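Local coordinates for protein glycosyl hydrolase, family 38 (Enterococcus faecalis, PDB 5KBP) that probably hydrolyses alpha-mannosidic linkages, as a glycoside hydrolase of family 38, with carbohydrate and metal-ion binding expected of it, at residues Q316-A321 with G379-A383; T346-N350 with R371-A375. Numbering follows the deposited sequence.

Contact 1: Q316-A321 with G379-A383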
ATOM      1  N   GLN A 316      17.627   8.932  -0.403  1.00 35.59           N
ATOM      2  CA  GLN A 316      17.337   9.047   1.022  1.00 36.24           C
ATOM      3  C   GLN A 316      18.077   7.992   1.835  1.00 38.93           C
ATOM      4  O   GLN A 316      18.485   8.258   2.971  1.00 43.85           O
ATOM      5  CB  GLN A 316      15.829   8.940   1.256  1.00 40.13           C
ATOM      6  CG  GLN A 316      15.407   9.019   2.712  1.00 44.75           C
ATOM      7  CD  GLN A 316      15.643  10.389   3.310  1.00 46.10           C
ATOM      8  OE1 GLN A 316      15.423  11.409   2.658  1.00 47.26           O
ATOM      9  NE2 GLN A 316      16.102  10.420   4.556  1.00 47.10           N
ATOM     10  N   LEU A 317      18.266   6.800   1.274  1.00 43.84           N
ATOM     11  CA  LEU A 317      18.949   5.722   1.978  1.00 46.32           C
ATOM     12  C   LEU A 317      20.458   5.748   1.749  1.00 47.34           C
ATOM     13  O   LEU A 317      21.235   5.715   2.708  1.00 43.75           O
ATOM     14  CB  LEU A 317      18.374   4.368   1.550  1.00 43.55           C
ATOM     15  CG  LEU A 317      16.931   4.061   1.957  1.00 36.82           C
ATOM     16  CD1 LEU A 317      16.472   2.730   1.378  1.00 45.07           C
ATOM     17  CD2 LEU A 317      16.798   4.062   3.471  1.00 34.36           C
ATOM     18  N   GLU A 318      20.885   5.814   0.486  1.00 46.02           N
ATOM     19  CA  GLU A 318      22.307   5.692   0.177  1.00 44.75           C
ATOM     20  C   GLU A 318      23.083   6.937   0.588  1.00 44.82           C
ATOM     21  O   GLU A 318      24.203   6.835   1.102  1.00 48.60           O
ATOM     22  CB  GLU A 318      22.499   5.427  -1.318  1.00 39.33           C
ATOM     23  CG  GLU A 318      21.685   4.271  -1.866  1.00 48.62           C
ATOM     24  CD  GLU A 318      21.563   4.319  -3.376  1.00 50.52           C
ATOM     25  OE1 GLU A 318      22.216   5.184  -3.997  1.00 50.79           O
ATOM     26  OE2 GLU A 318      20.809   3.499  -3.941  1.00 51.30           O
ATOM     27  N   ASN A 319      22.509   8.119   0.369  1.00 44.08           N
ATOM     28  CA  ASN A 319      23.251   9.367   0.463  1.00 50.66           C
ATOM     29  C   ASN A 319      22.804  10.261   1.612  1.00 48.20           C
ATOM     30  O   ASN A 319      23.378  11.341   1.792  1.00 43.70           O
ATOM     31  CB  ASN A 319      23.140  10.130  -0.861  1.00 50.81           C
ATOM     32  CG  ASN A 319      23.476   9.261  -2.059  1.00 54.89           C
ATOM     33  OD1 ASN A 319      22.602   8.909  -2.849  1.00 59.98           O
ATOM     34  ND2 ASN A 319      24.748   8.908  -2.195  1.00 52.13           N
ATOM     35  N   ILE A 320      21.807   9.849   2.394  1.00 48.18           N
ATOM     36  CA  ILE A 320      21.355  10.647   3.530  1.00 41.69           C
ATOM     37  C   ILE A 320      21.413   9.810   4.802  1.00 47.03           C
ATOM     38  O   ILE A 320      22.242  10.058   5.685  1.00 46.77           O
ATOM     39  CB  ILE A 320      19.933  11.194   3.308  1.00 40.60           C
ATOM     40  CG1 ILE A 320      19.829  11.921   1.966  1.00 44.68           C
ATOM     41  CG2 ILE A 320      19.549  12.130   4.442  1.00 40.27           C
ATOM     42  CD1 ILE A 320      20.687  13.157   1.872  1.00 51.08           C
ATOM     43  N   ALA A 321      20.533   8.809   4.896  1.00 43.26           N
ATOM     44  CA  ALA A 321      20.363   8.069   6.144  1.00 39.78           C
ATOM     45  C   ALA A 321      21.626   7.304   6.521  1.00 38.42           C
ATOM     46  O   ALA A 321      22.116   7.411   7.651  1.00 49.04           O
ATOM     47  CB  ALA A 321      19.171   7.120   6.029  1.00 38.01           C
ATOM     48  N   GLY A 379      13.628   5.739   5.954  1.00 39.42           N
ATOM     49  CA  GLY A 379      14.836   6.499   5.690  1.00 41.59           C
ATOM     50  C   GLY A 379      14.825   7.872   6.332  1.00 46.46           C
ATOM     51  O   GLY A 379      15.869   8.367   6.765  1.00 53.71           O
ATOM     52  N   HIS A 380      13.651   8.504   6.403  1.00 42.74           N
ATOM     53  CA  HIS A 380      13.545   9.788   7.086  1.00 41.27           C
ATOM     54  C   HIS A 380      13.725   9.632   8.591  1.00 44.82           C
ATOM     55  O   HIS A 380      14.424  10.432   9.223  1.00 42.14           O
ATOM     56  CB  HIS A 380      12.199  10.444   6.773  1.00 42.63           C
ATOM     57  CG  HIS A 380      12.186  11.223   5.495  1.00 52.26           C
ATOM     58  ND1 HIS A 380      12.062  10.628   4.258  1.00 59.08           N
ATOM     59  CD2 HIS A 380      12.279  12.554   5.264  1.00 58.00           C
ATOM     60  CE1 HIS A 380      12.079  11.558   3.319  1.00 59.21           C
ATOM     61  NE2 HIS A 380      12.211  12.735   3.903  1.00 61.23           N
ATOM     62  N   PHE A 381      13.101   8.610   9.181  1.00 41.34           N
ATOM     63  CA  PHE A 381      13.247   8.376  10.615  1.00 41.83           C
ATOM     64  C   PHE A 381      14.705   8.127  10.981  1.00 50.25           C
ATOM     65  O   PHE A 381      15.233   8.726  11.925  1.00 57.93           O
ATOM     66  CB  PHE A 381      12.376   7.194  11.045  1.00 44.61           C
ATOM     67  CG  PHE A 381      12.589   6.763  12.472  1.00 45.33           C
ATOM     68  CD1 PHE A 381      13.536   5.798  12.790  1.00 45.59           C
ATOM     69  CD2 PHE A 381      11.839   7.317  13.495  1.00 37.00           C
ATOM     70  CE1 PHE A 381      13.734   5.403  14.100  1.00 44.69           C
ATOM     71  CE2 PHE A 381      12.031   6.923  14.808  1.00 50.66           C
ATOM     72  CZ  PHE A 381      12.980   5.965  15.109  1.00 38.01           C
ATOM     73  N   LEU A 382      15.371   7.236  10.244  1.00 46.41           N
ATOM     74  CA  LEU A 382      16.757   6.904  10.554  1.00 50.69           C
ATOM     75  C   LEU A 382      17.682   8.097  10.349  1.00 52.44           C
ATOM     76  O   LEU A 382      18.658   8.257  11.091  1.00 45.26           O
ATOM     77  CB  LEU A 382      17.212   5.718   9.703  1.00 41.57           C
ATOM     78  CG  LEU A 382      16.484   4.403   9.989  1.00 41.07           C
ATOM     79  CD1 LEU A 382      16.945   3.304   9.041  1.00 34.51           C
ATOM     80  CD2 LEU A 382      16.686   3.991  11.440  1.00 36.82           C
ATOM     81  N   ALA A 383      17.393   8.944   9.358  1.00 51.45           N
ATOM     82  CA  ALA A 383      18.204  10.141   9.160  1.00 36.48           C
ATOM     83  C   ALA A 383      17.985  11.145  10.284  1.00 43.04           C
ATOM     84  O   ALA A 383      18.931  11.809  10.723  1.00 46.93           O
ATOM     85  CB  ALA A 383      17.893  10.772   7.804  1.00 35.89           C
TER
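Helices 304-332 and 362-393 run side by side here; the axes of segments 316-321 and 379-383 approach to 9.6 Å, 13° from parallel. Gln-316 comes first, its CA-to-CB bond directed toward the partner. Its NE2 gives a weak 3.0 Å hydrogen bond to Gly-379 O, a carbonyl that also accepts the helical bond from Ala-383 N, while OE1 lies over one face of the His-380 ring, whose ND1 is held by Asn-376 O. Leu-317 slides CD2 to 3.8 Å from Gly-379 CA; a CB on Gly-379 would clash with Gln-316 CG and sit tight against Leu-317 CD2. Further along, Ile-320 CG2 touches Ala-383 CB at 4.0 Å. A wider pi-type turn, with Ala-321 N bonded to Gln-316 O, ends at Ala-321, whose CA is 4.2 Å from Ala-383 CA. Phe-340 of helix 337-348 packs on Ala-321 and Leu-382. Gly-379, Ala-321 and Ala-383 thus let these middle-domain backbones come close, while Gln-316, the most covered residue, adds one weak polar tie.

Contact 2: T346-N350 with R371-A375; sequences TLLQN and RFENA
Arg-371, on helix 362-393, reaches across to the C-terminal end of helix 337-348. The 371-375 segment is helical throughout, with Ala-375 N bonded to Arg-371 O at 2.9 Å; 346-350 starts helical and gives way to a turn in which Asn-350 N bonds Leu-347 O at 3.0 Å. Thr-346 and Ala-375 set the register, their CA atoms 5.8 Å apart. With chi1 m and chi2 and chi3 t, the Arg-371 chain is extended, bringing CD to 3.7 Å from Gln-349 CB and NH2 to Asn-350 OD1 in a 3.1 Å hydrogen bond. Gln-349 O lies over a face of the guanidinium, and NH2 also makes a salt bridge to Glu-20. The end of helix 337-348 and the turn after it thus lie against helix 362-393; with helix 304-332 these form the three-helix bundle known for the middle domain of this family. The chain leaves helix 337-348 and, after the short helix 353-356, enters helix 362-393. Asn-350 (chi1 m, chi2 -15°) turns its amide so that ND2 lies over one face of the Phe-372 ring, 3.3 Å from CD2, while donating to Met-368 O. Leu-347 (t, p) meets the edge of that ring, CD1 to Phe-372 CE1 3.5 Å, and sets CB 4.2 Å from Ala-375 CB. Thr-346, chi1 m, keeps OG1 on Tyr-342 O and turns CG2 inward, 3.5 Å from Arg-371 O and 3.9 Å from Ala-375 CB.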
ATOM      1  N   THR A 346      12.142  -3.429   1.661  1.00 32.74           N
ATOM      2  CA  THR A 346      10.918  -2.762   1.231  1.00 36.59           C
ATOM      3  C   THR A 346      11.123  -2.043  -0.097  1.00 41.62           C
ATOM      4  O   THR A 346      10.249  -2.077  -0.971  1.00 49.24           O
ATOM      5  CB  THR A 346      10.451  -1.780   2.308  1.00 40.16           C
ATOM      6  OG1 THR A 346      10.199  -2.488   3.528  1.00 43.79           O
ATOM      7  CG2 THR A 346       9.180  -1.064   1.868  1.00 30.25           C
ATOM      8  N   LEU A 347      12.278  -1.398  -0.271  1.00 39.06           N
ATOM      9  CA  LEU A 347      12.550  -0.706  -1.528  1.00 39.98           C
ATOM     10  C   LEU A 347      12.836  -1.693  -2.652  1.00 45.86           C
ATOM     11  O   LEU A 347      12.389  -1.493  -3.789  1.00 38.97           O
ATOM     12  CB  LEU A 347      13.719   0.264  -1.357  1.00 36.55           C
ATOM     13  CG  LEU A 347      14.126   1.022  -2.622  1.00 38.62           C
ATOM     14  CD1 LEU A 347      12.974   1.873  -3.134  1.00 30.45           C
ATOM     15  CD2 LEU A 347      15.363   1.873  -2.373  1.00 41.16           C
ATOM     16  N   LEU A 348      13.579  -2.763  -2.357  1.00 37.26           N
ATOM     17  CA  LEU A 348      13.873  -3.774  -3.368  1.00 39.37           C
ATOM     18  C   LEU A 348      12.620  -4.487  -3.858  1.00 43.46           C
ATOM     19  O   LEU A 348      12.630  -5.033  -4.966  1.00 38.71           O
ATOM     20  CB  LEU A 348      14.873  -4.793  -2.820  1.00 33.51           C
ATOM     21  CG  LEU A 348      16.317  -4.304  -2.685  1.00 40.01           C
ATOM     22  CD1 LEU A 348      17.173  -5.345  -1.989  1.00 42.91           C
ATOM     23  CD2 LEU A 348      16.895  -3.967  -4.047  1.00 37.70           C
ATOM     24  N   GLN A 349      11.548  -4.499  -3.063  1.00 38.42           N
ATOM     25  CA  GLN A 349      10.301  -5.109  -3.509  1.00 32.12           C
ATOM     26  C   GLN A 349       9.627  -4.305  -4.614  1.00 40.56           C
ATOM     27  O   GLN A 349       8.718  -4.821  -5.271  1.00 42.76           O
ATOM     28  CB  GLN A 349       9.348  -5.287  -2.325  1.00 37.14           C
ATOM     29  CG  GLN A 349       9.781  -6.374  -1.352  1.00 39.29           C
ATOM     30  CD  GLN A 349       9.006  -6.346  -0.049  1.00 43.48           C
ATOM     31  OE1 GLN A 349       7.887  -5.836   0.013  1.00 54.67           O
ATOM     32  NE2 GLN A 349       9.605  -6.891   1.004  1.00 40.61           N
ATOM     33  N   ASN A 350      10.045  -3.058  -4.825  1.00 34.14           N
ATOM     34  CA  ASN A 350       9.625  -2.273  -5.979  1.00 44.56           C
ATOM     35  C   ASN A 350      10.585  -2.404  -7.152  1.00 47.73           C
ATOM     36  O   ASN A 350      10.356  -1.784  -8.195  1.00 49.00           O
ATOM     37  CB  ASN A 350       9.487  -0.794  -5.601  1.00 36.00           C
ATOM     38  CG  ASN A 350       8.203  -0.500  -4.859  1.00 37.39           C
ATOM     39  OD1 ASN A 350       7.283  -1.315  -4.845  1.00 36.24           O
ATOM     40  ND2 ASN A 350       8.128   0.675  -4.246  1.00 33.28           N
ATOM     41  N   ARG A 371       4.784   0.897  -0.890  1.00 30.78           N
ATOM     42  CA  ARG A 371       6.137   0.476  -0.542  1.00 35.21           C
ATOM     43  C   ARG A 371       7.102   1.654  -0.572  1.00 39.80           C
ATOM     44  O   ARG A 371       7.970   1.777   0.300  1.00 43.50           O
ATOM     45  CB  ARG A 371       6.611  -0.621  -1.494  1.00 38.84           C
ATOM     46  CG  ARG A 371       5.716  -1.850  -1.551  1.00 46.33           C
ATOM     47  CD  ARG A 371       6.454  -3.009  -2.203  1.00 40.35           C
ATOM     48  NE  ARG A 371       5.596  -4.167  -2.432  1.00 43.89           N
ATOM     49  CZ  ARG A 371       5.066  -4.483  -3.609  1.00 39.52           C
ATOM     50  NH1 ARG A 371       4.301  -5.559  -3.728  1.00 37.13           N
ATOM     51  NH2 ARG A 371       5.303  -3.723  -4.670  1.00 42.69           N
ATOM     52  N   PHE A 372       6.969   2.526  -1.574  1.00 34.41           N
ATOM     53  CA  PHE A 372       7.818   3.711  -1.652  1.00 37.39           C
ATOM     54  C   PHE A 372       7.611   4.616  -0.443  1.00 42.58           C
ATOM     55  O   PHE A 372       8.578   5.096   0.158  1.00 45.55           O
ATOM     56  CB  PHE A 372       7.538   4.470  -2.949  1.00 36.94           C
ATOM     57  CG  PHE A 372       8.315   3.963  -4.131  1.00 40.87           C
ATOM     58  CD1 PHE A 372       9.673   3.720  -4.028  1.00 37.75           C
ATOM     59  CD2 PHE A 372       7.688   3.729  -5.344  1.00 44.85           C
ATOM     60  CE1 PHE A 372      10.390   3.254  -5.113  1.00 41.85           C
ATOM     61  CE2 PHE A 372       8.400   3.265  -6.431  1.00 40.51           C
ATOM     62  CZ  PHE A 372       9.752   3.027  -6.316  1.00 41.54           C
ATOM     63  N   GLU A 373       6.351   4.859  -0.076  1.00 39.57           N
ATOM     64  CA  GLU A 373       6.062   5.692   1.088  1.00 32.95           C
ATOM     65  C   GLU A 373       6.662   5.096   2.355  1.00 36.28           C
ATOM     66  O   GLU A 373       7.262   5.813   3.164  1.00 39.22           O
ATOM     67  CB  GLU A 373       4.551   5.866   1.250  1.00 37.53           C
ATOM     68  CG  GLU A 373       3.872   6.634   0.125  1.00 50.84           C
ATOM     69  CD  GLU A 373       3.811   8.124   0.388  1.00 72.00           C
ATOM     70  OE1 GLU A 373       3.327   8.864  -0.495  1.00 82.35           O
ATOM     71  OE2 GLU A 373       4.239   8.553   1.479  1.00 78.98           O
ATOM     72  N   ASN A 374       6.520   3.781   2.537  1.00 34.58           N
ATOM     73  CA  ASN A 374       6.996   3.140   3.759  1.00 41.43           C
ATOM     74  C   ASN A 374       8.518   3.143   3.830  1.00 44.05           C
ATOM     75  O   ASN A 374       9.100   3.469   4.872  1.00 38.64           O
ATOM     76  CB  ASN A 374       6.450   1.715   3.847  1.00 39.96           C
ATOM     77  CG  ASN A 374       4.962   1.679   4.136  1.00 46.06           C
ATOM     78  OD1 ASN A 374       4.407   2.619   4.707  1.00 47.47           O
ATOM     79  ND2 ASN A 374       4.308   0.591   3.747  1.00 49.38           N
ATOM     80  N   ALA A 375       9.182   2.777   2.733  1.00 46.45           N
ATOM     81  CA  ALA A 375      10.641   2.808   2.710  1.00 38.20           C
ATOM     82  C   ALA A 375      11.161   4.226   2.908  1.00 42.23           C
ATOM     83  O   ALA A 375      12.147   4.439   3.624  1.00 46.24           O
ATOM     84  CB  ALA A 375      11.161   2.225   1.397  1.00 36.38           C
TER

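How the contacts relate
Both contacts use helix 362-393: contact 2 engages it earlier, against the end of helix 337-348, and contact 1 later, against helix 304-332. Contact 2 is nested inside the loop that contact 1 closes, since both its segments lie between those of contact 1. The centres lie 13 Å apart, and the two meet directly where Leu-317 CD1 packs on Leu-347 CD2 at 4.0 Å. Contact 1 is the more buried and brings small residues together beside one glutamine; contact 2, partly buried but larger, 410 against 282 Å², combines an arginine-asparagine hydrogen bond with a Leu/Phe/Ala apolar patch. Each also reaches the second subunit: His-380 packs on its Glu-27, and Asn-374 on its Glu-26.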